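Local structure of cellulose binding domain-containing protein (Clostridium clariflavum, 4B96) at residues A[9-14]-A[121-126]; A[14-19]-A[116-121]; A[19-24]-A[42-47]. The protein probably binds cellulose through this family 3b carbohydrate-binding module, the calcium-holding C-terminal part of a membrane protein from a biomass-sensing system. All blocks are in the same frame, centred on the assembly; numbering follows the deposited sequence.

Contact 1: residues A[9-14]-A[121-126]; sequences HYNEQQ and WSFLQG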
# COMPACT_ATOMS: atom_id res chain seq x y z
N HIS A 9 -5.70 8.44 9.10
CA HIS A 9 -6.68 7.86 10.01
C HIS A 9 -6.33 8.35 11.39
O HIS A 9 -5.13 8.62 11.68
CB HIS A 9 -6.56 6.34 9.95
CG HIS A 9 -7.22 5.60 11.08
ND1 HIS A 9 -8.57 5.74 11.38
CD2 HIS A 9 -6.73 4.67 11.95
CE1 HIS A 9 -8.88 4.93 12.39
NE2 HIS A 9 -7.78 4.28 12.76
N TYR A 10 -7.34 8.47 12.25
CA TYR A 10 -7.08 8.72 13.64
C TYR A 10 -8.06 7.93 14.43
O TYR A 10 -9.25 7.91 14.14
CB TYR A 10 -7.22 10.23 14.01
CG TYR A 10 -6.99 10.42 15.50
CD1 TYR A 10 -5.83 9.89 16.10
CD2 TYR A 10 -7.93 11.05 16.32
CE1 TYR A 10 -5.60 10.01 17.45
CE2 TYR A 10 -7.70 11.20 17.69
CZ TYR A 10 -6.53 10.66 18.25
OH TYR A 10 -6.27 10.76 19.61
N ASN A 11 -7.62 7.21 15.45
CA ASN A 11 -8.55 6.45 16.29
C ASN A 11 -8.60 6.99 17.73
O ASN A 11 -7.66 6.79 18.53
CB ASN A 11 -8.16 4.96 16.33
CG ASN A 11 -9.33 4.03 16.72
OD1 ASN A 11 -10.20 4.40 17.53
ND2 ASN A 11 -9.34 2.78 16.12
N GLU A 12 -9.71 7.64 18.07
CA GLU A 12 -9.87 8.32 19.33
C GLU A 12 -9.92 7.35 20.50
O GLU A 12 -9.71 7.75 21.63
CB GLU A 12 -11.20 9.12 19.33
CG GLU A 12 -11.18 10.31 18.38
CD GLU A 12 -11.48 9.96 16.91
OE1 GLU A 12 -11.77 8.80 16.59
OE2 GLU A 12 -11.45 10.87 16.06
N GLN A 13 -10.23 6.08 20.22
CA GLN A 13 -10.28 5.03 21.24
C GLN A 13 -9.05 4.17 21.18
O GLN A 13 -9.02 3.16 20.44
CB GLN A 13 -11.48 4.08 21.01
CG GLN A 13 -12.84 4.74 20.81
CD GLN A 13 -13.47 5.16 22.12
OE1 GLN A 13 -13.02 4.75 23.18
NE2 GLN A 13 -14.51 5.99 22.04
N GLN A 14 -8.04 4.50 21.97
CA GLN A 14 -6.80 3.73 21.87
C GLN A 14 -6.65 2.67 22.97
O GLN A 14 -5.65 2.00 23.03
CB GLN A 14 -5.59 4.65 21.79
CG GLN A 14 -5.48 5.27 20.38
CD GLN A 14 -4.22 6.05 20.20
OE1 GLN A 14 -3.25 5.87 20.94
NE2 GLN A 14 -4.22 6.93 19.19
N TRP A 121 -6.53 -5.67 12.41
CA TRP A 121 -5.49 -5.22 11.48
C TRP A 121 -5.42 -3.66 11.38
O TRP A 121 -4.33 -3.08 11.35
CB TRP A 121 -5.78 -5.82 10.08
CG TRP A 121 -4.75 -5.49 8.95
CD1 TRP A 121 -4.88 -4.52 7.96
CD2 TRP A 121 -3.50 -6.13 8.72
NE1 TRP A 121 -3.76 -4.53 7.15
CE2 TRP A 121 -2.92 -5.53 7.57
CE3 TRP A 121 -2.83 -7.19 9.35
CZ2 TRP A 121 -1.70 -5.95 7.03
CZ3 TRP A 121 -1.63 -7.61 8.83
CH2 TRP A 121 -1.06 -6.98 7.68
N SER A 122 -6.56 -2.99 11.32
CA SER A 122 -6.51 -1.53 11.07
C SER A 122 -6.25 -0.68 12.32
O SER A 122 -6.20 0.54 12.21
CB SER A 122 -7.82 -1.06 10.38
OG SER A 122 -7.87 -1.60 9.06
N PHE A 123 -6.14 -1.32 13.49
CA PHE A 123 -6.06 -0.60 14.77
C PHE A 123 -4.76 0.21 14.88
O PHE A 123 -3.66 -0.33 14.70
CB PHE A 123 -6.14 -1.59 15.91
CG PHE A 123 -6.05 -0.97 17.29
CD1 PHE A 123 -6.88 0.11 17.68
CD2 PHE A 123 -5.18 -1.48 18.21
CE1 PHE A 123 -6.79 0.62 18.99
CE2 PHE A 123 -5.11 -0.99 19.50
CZ PHE A 123 -5.89 0.07 19.87
N LEU A 124 -4.89 1.51 15.19
CA LEU A 124 -3.71 2.41 15.21
C LEU A 124 -3.54 3.01 16.59
O LEU A 124 -4.41 3.71 17.09
CB LEU A 124 -3.82 3.50 14.11
CG LEU A 124 -2.77 4.62 14.00
CD1 LEU A 124 -1.38 4.05 14.03
CD2 LEU A 124 -2.96 5.51 12.69
N GLN A 125 -2.41 2.73 17.23
CA GLN A 125 -2.10 3.27 18.56
C GLN A 125 -0.87 4.13 18.53
O GLN A 125 -0.05 3.99 17.63
CB GLN A 125 -1.72 2.13 19.50
CG GLN A 125 -2.83 1.42 20.04
CD GLN A 125 -2.35 0.43 21.05
OE1 GLN A 125 -1.51 -0.42 20.74
NE2 GLN A 125 -2.85 0.55 22.28
N GLY A 126 -0.72 4.96 19.53
CA GLY A 126 0.51 5.71 19.74
C GLY A 126 0.57 7.03 19.00
O GLY A 126 1.59 7.64 19.03
O HOH W 1 -4.95 6.36 15.73
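Ser122 OG is the best-held polar atom here, gripped by two hydrogen bonds, with Tyr45 N and Lys135 O. The bonds that cross the contact belong to Gln14. Its OE1 accepts from Gly126 N at 3.0 Å and 158°; the N-H arrives from well above the carbonyl plane of the side chain, so the bond is close to straight at the hydrogen but oblique at the acceptor. Gln14 reaches it with CG anti to its own carbonyl carbon and an extended chain beyond, while NE2 of the same amide donates to Asn127 O. Gln125 NE2 meets Gln14 O at 3.2 Å, nearly along the C=O axis, the oxygen lying in the plane of the Gln125 amide. Gln14 thus uses backbone oxygen and side-chain amide alike, bonding residues 125, 126 and 127.

Deeper in, one water bridges the segments, accepting from Asn11 N at 2.8 Å and donating to Leu124 O at 3.0 Å. Asn11 OD1 turns back to take Gln13 N in an Asx turn. The ring of Phe123, its CG anti to the backbone N, comes in edge first: CE1 lies 3.7 Å from Gln13 O, and ND2 of Asn11 also sits in the ring plane, with the amide turned 85° to the ring. At the buried end Leu124 CB approaches the edge of the His9 imidazole, 3.8 Å from CD2, the two side chains sliding past each other in opposite directions. ND1 of His9 is engaged by Asp24 O.

These two irregular loops continue from the same end of the paired strands 5-9 and 131-132 in one sheet of the CBM3 beta sandwich, and Ser122 ties them to strand 40-47 of the other.

Contact 2: residues A[14-19]-A[116-121]; sequences QSLYSK and NQEDDW. With CA (calcium ion), chain E.
The Tyr17 ring carries the Asn116 amide over one face, with OD1 4.2 Å above the plane and displaced toward the rim. The two side chains lie alongside each other and point the same way, ring and amide planes 26° apart, and Tyr17 CE1 comes to 3.7 Å from Asn116 CB. They form an antiparallel non-hydrogen-bonded pair of the small two-stranded sheet. Next to it Gln117 N gives Leu16 O a nearly linear bond of 2.8 Å and 177°. The Gln117 side chain then runs back across the contact, extended beyond CG, so that NE2 reaches Ser15 O at 2.9 Å, with Gln13 O as a second acceptor. Leu16 and Glu118 cross obliquely, with Leu16 CD1 against Glu118 CD.

Asn116 OD1 also accepts from Glu118 N, an Asx turn at the start of the calcium-binding segment. There Asn116 O, at 2.2 Å from the calcium ion, joins Asp119 OD1, Asp120 OD1, Lys47 O and three waters. With two carboxylates and two carbonyls around one cation, both aspartates are probably ionised, and the Asn116 carbonyl is likely polarised by the ion.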
# COMPACT_ATOMS: atom_id res chain seq x y z
N GLN A 14 -8.04 4.50 21.97
CA GLN A 14 -6.80 3.73 21.87
C GLN A 14 -6.65 2.67 22.97
O GLN A 14 -5.65 2.00 23.03
CB GLN A 14 -5.59 4.65 21.79
CG GLN A 14 -5.48 5.27 20.38
CD GLN A 14 -4.22 6.05 20.20
OE1 GLN A 14 -3.25 5.87 20.94
NE2 GLN A 14 -4.22 6.93 19.19
N SER A 15 -7.65 2.53 23.83
CA SER A 15 -7.68 1.41 24.81
C SER A 15 -7.91 0.11 24.04
O SER A 15 -8.64 0.11 23.05
CB SER A 15 -8.84 1.58 25.77
OG SER A 15 -8.58 2.64 26.66
N LEU A 16 -7.29 -0.98 24.48
CA LEU A 16 -7.45 -2.26 23.80
C LEU A 16 -8.94 -2.69 23.86
O LEU A 16 -9.49 -3.19 22.90
CB LEU A 16 -6.56 -3.33 24.46
CG LEU A 16 -5.05 -3.12 24.30
CD1 LEU A 16 -4.35 -4.40 24.64
CD2 LEU A 16 -4.77 -2.68 22.82
N TYR A 17 -9.58 -2.52 25.02
CA TYR A 17 -11.01 -2.83 25.13
C TYR A 17 -11.88 -1.59 25.01
O TYR A 17 -11.72 -0.64 25.77
CB TYR A 17 -11.28 -3.55 26.45
CG TYR A 17 -10.60 -4.91 26.49
CD1 TYR A 17 -11.19 -6.00 25.90
CD2 TYR A 17 -9.35 -5.08 27.08
CE1 TYR A 17 -10.58 -7.27 25.91
CE2 TYR A 17 -8.72 -6.34 27.10
CZ TYR A 17 -9.35 -7.43 26.50
OH TYR A 17 -8.75 -8.68 26.50
N SER A 18 -12.82 -1.58 24.07
CA SER A 18 -13.58 -0.36 23.83
C SER A 18 -14.97 -0.72 23.33
O SER A 18 -15.11 -1.66 22.56
CB SER A 18 -12.84 0.49 22.77
OG SER A 18 -13.61 1.62 22.42
N LYS A 19 -15.98 0.06 23.69
CA LYS A 19 -17.33 -0.17 23.17
C LYS A 19 -17.49 0.32 21.74
O LYS A 19 -18.42 -0.10 21.03
CB LYS A 19 -18.37 0.45 24.07
CG LYS A 19 -18.47 -0.34 25.36
CD LYS A 19 -19.60 0.13 26.28
CE LYS A 19 -19.55 -0.58 27.62
NZ LYS A 19 -20.80 -0.22 28.36
N ASN A 116 -12.33 -6.11 21.49
CA ASN A 116 -10.92 -6.18 21.82
C ASN A 116 -10.19 -5.78 20.55
O ASN A 116 -10.19 -6.54 19.55
CB ASN A 116 -10.55 -7.62 22.22
CG ASN A 116 -9.02 -7.82 22.36
OD1 ASN A 116 -8.25 -6.86 22.41
ND2 ASN A 116 -8.58 -9.08 22.40
N GLN A 117 -9.59 -4.60 20.53
CA GLN A 117 -9.03 -4.07 19.34
C GLN A 117 -7.63 -4.60 19.06
O GLN A 117 -7.06 -4.32 17.99
CB GLN A 117 -8.91 -2.56 19.48
CG GLN A 117 -10.25 -1.88 19.75
CD GLN A 117 -10.17 -0.36 19.49
OE1 GLN A 117 -10.29 0.05 18.36
NE2 GLN A 117 -9.97 0.43 20.53
N GLU A 118 -7.08 -5.31 20.02
CA GLU A 118 -5.66 -5.69 19.94
C GLU A 118 -5.29 -6.51 18.71
O GLU A 118 -4.17 -6.44 18.23
CB GLU A 118 -5.22 -6.44 21.19
CG GLU A 118 -3.67 -6.54 21.26
CD GLU A 118 -3.16 -7.21 22.54
OE1 GLU A 118 -3.89 -8.08 23.10
OE2 GLU A 118 -2.03 -6.84 22.96
N ASP A 119 -6.25 -7.30 18.19
CA ASP A 119 -5.98 -8.17 17.07
C ASP A 119 -6.62 -7.64 15.79
O ASP A 119 -6.80 -8.39 14.81
CB ASP A 119 -6.51 -9.57 17.43
CG ASP A 119 -8.01 -9.55 17.89
OD1 ASP A 119 -8.73 -8.50 17.75
OD2 ASP A 119 -8.48 -10.62 18.38
N ASP A 120 -6.96 -6.34 15.77
CA ASP A 120 -7.61 -5.78 14.59
C ASP A 120 -6.55 -5.19 13.65
O ASP A 120 -5.73 -4.31 14.05
CB ASP A 120 -8.57 -4.64 14.99
CG ASP A 120 -9.75 -5.12 15.81
OD1 ASP A 120 -10.00 -6.35 15.91
OD2 ASP A 120 -10.47 -4.25 16.35
N TRP A 121 -6.53 -5.67 12.41
CA TRP A 121 -5.49 -5.22 11.48
C TRP A 121 -5.42 -3.66 11.38
O TRP A 121 -4.33 -3.08 11.35
CB TRP A 121 -5.78 -5.82 10.08
CG TRP A 121 -4.75 -5.49 8.95
CD1 TRP A 121 -4.88 -4.52 7.96
CD2 TRP A 121 -3.50 -6.13 8.72
NE1 TRP A 121 -3.76 -4.53 7.15
CE2 TRP A 121 -2.92 -5.53 7.57
CE3 TRP A 121 -2.83 -7.19 9.35
CZ2 TRP A 121 -1.70 -5.95 7.03
CZ3 TRP A 121 -1.63 -7.61 8.83
CH2 TRP A 121 -1.06 -6.98 7.68
CA CA E . -11.02 -7.60 17.76
O HOH W 2 -13.02 -7.79 19.22
O HOH W 3 -10.98 -10.02 18.74
O HOH W 4 -12.41 -5.75 17.28

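Contact 3: residues A[19-24]-A[42-47]; sequences KAIRWD and VRYYFK. With CA (calcium ion), chain E.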
# COMPACT_ATOMS: atom_id res chain seq x y z
N LYS A 19 -15.98 0.06 23.69
CA LYS A 19 -17.33 -0.17 23.17
C LYS A 19 -17.49 0.32 21.74
O LYS A 19 -18.42 -0.10 21.03
CB LYS A 19 -18.37 0.45 24.07
CG LYS A 19 -18.47 -0.34 25.36
CD LYS A 19 -19.60 0.13 26.28
CE LYS A 19 -19.55 -0.58 27.62
NZ LYS A 19 -20.80 -0.22 28.36
N ALA A 20 -16.57 1.17 21.29
CA ALA A 20 -16.67 1.69 19.95
C ALA A 20 -15.33 1.55 19.25
O ALA A 20 -14.26 1.73 19.87
CB ALA A 20 -17.15 3.17 19.96
N ILE A 21 -15.36 1.23 17.97
CA ILE A 21 -14.18 1.30 17.16
C ILE A 21 -14.31 2.56 16.29
O ILE A 21 -15.36 2.77 15.67
CB ILE A 21 -14.06 0.03 16.27
CG1 ILE A 21 -13.59 -1.15 17.15
CG2 ILE A 21 -13.01 0.29 15.11
CD1 ILE A 21 -13.62 -2.52 16.37
N ARG A 22 -13.30 3.43 16.29
CA ARG A 22 -13.39 4.65 15.45
C ARG A 22 -12.64 4.46 14.16
O ARG A 22 -11.42 4.20 14.17
CB ARG A 22 -12.89 5.88 16.21
CG ARG A 22 -13.78 6.13 17.43
CD ARG A 22 -15.15 6.75 16.98
NE ARG A 22 -15.01 8.03 16.28
CZ ARG A 22 -14.92 9.19 16.89
NH1 ARG A 22 -14.97 9.24 18.22
NH2 ARG A 22 -14.76 10.31 16.19
N TRP A 23 -13.35 4.50 13.05
CA TRP A 23 -12.69 4.29 11.76
C TRP A 23 -12.29 5.61 11.07
O TRP A 23 -11.91 5.61 9.89
CB TRP A 23 -13.58 3.44 10.88
CG TRP A 23 -15.08 3.87 10.90
CD1 TRP A 23 -16.11 3.31 11.66
CD2 TRP A 23 -15.66 4.93 10.15
NE1 TRP A 23 -17.30 3.96 11.37
CE2 TRP A 23 -17.04 4.97 10.47
CE3 TRP A 23 -15.14 5.87 9.23
CZ2 TRP A 23 -17.91 5.92 9.89
CZ3 TRP A 23 -15.99 6.79 8.65
CH2 TRP A 23 -17.38 6.81 8.99
N ASP A 24 -12.40 6.74 11.78
CA ASP A 24 -12.25 8.08 11.15
C ASP A 24 -11.09 8.19 10.16
O ASP A 24 -9.90 7.86 10.50
CB ASP A 24 -11.89 9.13 12.19
CG ASP A 24 -12.98 9.28 13.26
OD1 ASP A 24 -13.88 8.40 13.36
OD2 ASP A 24 -12.89 10.29 13.99
N VAL A 42 -13.79 2.38 1.18
CA VAL A 42 -12.72 2.42 2.15
C VAL A 42 -12.96 1.28 3.13
O VAL A 42 -14.12 1.07 3.55
CB VAL A 42 -12.72 3.78 2.90
CG1 VAL A 42 -11.57 3.89 3.94
CG2 VAL A 42 -12.60 4.94 1.90
N ARG A 43 -11.89 0.53 3.50
CA ARG A 43 -12.07 -0.61 4.40
C ARG A 43 -11.28 -0.48 5.68
O ARG A 43 -10.11 -0.13 5.63
CB ARG A 43 -11.66 -1.92 3.72
CG ARG A 43 -12.67 -2.29 2.59
CD ARG A 43 -12.22 -3.56 1.87
NE ARG A 43 -13.15 -3.71 0.74
CZ ARG A 43 -13.06 -4.65 -0.20
NH1 ARG A 43 -12.08 -5.53 -0.17
NH2 ARG A 43 -13.96 -4.69 -1.17
N TYR A 44 -11.93 -0.80 6.80
CA TYR A 44 -11.30 -0.89 8.11
C TYR A 44 -11.37 -2.37 8.51
O TYR A 44 -12.47 -2.94 8.65
CB TYR A 44 -12.07 -0.02 9.11
CG TYR A 44 -11.37 0.02 10.48
CD1 TYR A 44 -11.51 -1.04 11.39
CD2 TYR A 44 -10.55 1.12 10.84
CE1 TYR A 44 -10.83 -1.00 12.64
CE2 TYR A 44 -9.87 1.18 12.07
CZ TYR A 44 -10.03 0.12 12.97
OH TYR A 44 -9.36 0.12 14.17
N TYR A 45 -10.23 -3.00 8.67
CA TYR A 45 -10.19 -4.44 8.96
C TYR A 45 -10.15 -4.69 10.44
O TYR A 45 -9.33 -4.08 11.16
CB TYR A 45 -8.93 -5.04 8.38
CG TYR A 45 -8.94 -4.91 6.89
CD1 TYR A 45 -9.51 -5.91 6.10
CD2 TYR A 45 -8.37 -3.80 6.28
CE1 TYR A 45 -9.57 -5.79 4.76
CE2 TYR A 45 -8.37 -3.68 4.87
CZ TYR A 45 -8.98 -4.66 4.14
OH TYR A 45 -9.04 -4.58 2.78
N PHE A 46 -11.00 -5.60 10.90
CA PHE A 46 -11.03 -5.95 12.31
C PHE A 46 -11.42 -7.41 12.52
O PHE A 46 -11.92 -8.10 11.60
CB PHE A 46 -11.95 -4.98 13.07
CG PHE A 46 -13.40 -5.12 12.71
CD1 PHE A 46 -13.94 -4.53 11.54
CD2 PHE A 46 -14.28 -5.82 13.57
CE1 PHE A 46 -15.30 -4.63 11.21
CE2 PHE A 46 -15.67 -5.92 13.23
CZ PHE A 46 -16.17 -5.36 12.06
N LYS A 47 -11.09 -7.91 13.70
CA LYS A 47 -11.41 -9.30 14.02
C LYS A 47 -12.45 -9.26 15.14
O LYS A 47 -12.17 -8.76 16.22
CB LYS A 47 -10.15 -10.01 14.51
CG LYS A 47 -10.34 -11.52 14.76
CD LYS A 47 -8.98 -12.15 15.17
CE LYS A 47 -9.03 -13.69 15.25
NZ LYS A 47 -9.94 -14.12 16.32
CA CA E . -11.02 -7.60 17.76
O HOH W 4 -12.41 -5.75 17.28
O HOH W 2 -13.02 -7.79 19.22
O HOH W 3 -10.98 -10.02 18.74
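This is a buried, apolar contact between the two facing sheets of the CBM3 beta sandwich: strand 20-29 belongs to one sheet and strand 40-47 to the other. No hydrogen bond joins the two segments. Their short axes, 20-22 and 42-47, stay 10.1 Å apart and run at 142° to each other, a spacing that side chains alone must fill.

Tyr44 does most of that filling. With CG anti to the backbone N (chi1 -175°), its ring projects into the interior, and Ile21 and Trp23 meet it obliquely from the same side, one near the hydroxyl end and one near the root. The CG2 branch of Ile21 sits 3.5 Å from Tyr44 CE1, while Trp23 CB reaches CD2 of the same ring at 3.8 Å. Trp23 holds its CG in the crowded position between N and carbonyl carbon, chi1 44°, and the indole turns off toward Val103 and Leu86. The other branch of Ile21 points to the calcium end, its CD1 making a looser approach of 4.4 Å to Phe46 CD2.

Arg22 and Asp24 start away from the opposite strand and pair with each other in a salt bridge. Strand 40-47 finishes at the metal: Phe46 packs against Asp120, and the next residue offers its backbone carbonyl, Lys47 O, to the calcium ion at 2.2 Å.

In the fold
From the N terminus, the loop after strand 5-9 enters contact 1, which closes the longest loop, out to 121-126. Contact 2 begins where contact 1 leaves off, at Gln14, and closes a slightly shorter loop back to 116-121. Contact 3 closes a short one within both, from 19-24 to 42-47, and joins the facing sheets that hold strands 20-29 and 40-47. The three are concentric and none cross. Phe123 of contact 1 packs on Gln117 of contact 2, and calcium unites contacts 2 and 3 by bringing the 116-120 turn to the end of strand 40-47. Between contacts 1 and 3, Asn11 touches Tyr44, and Glu12 OE2 lies only 2.6 Å from Asp24 OD2, a closeness that may mean a shared proton.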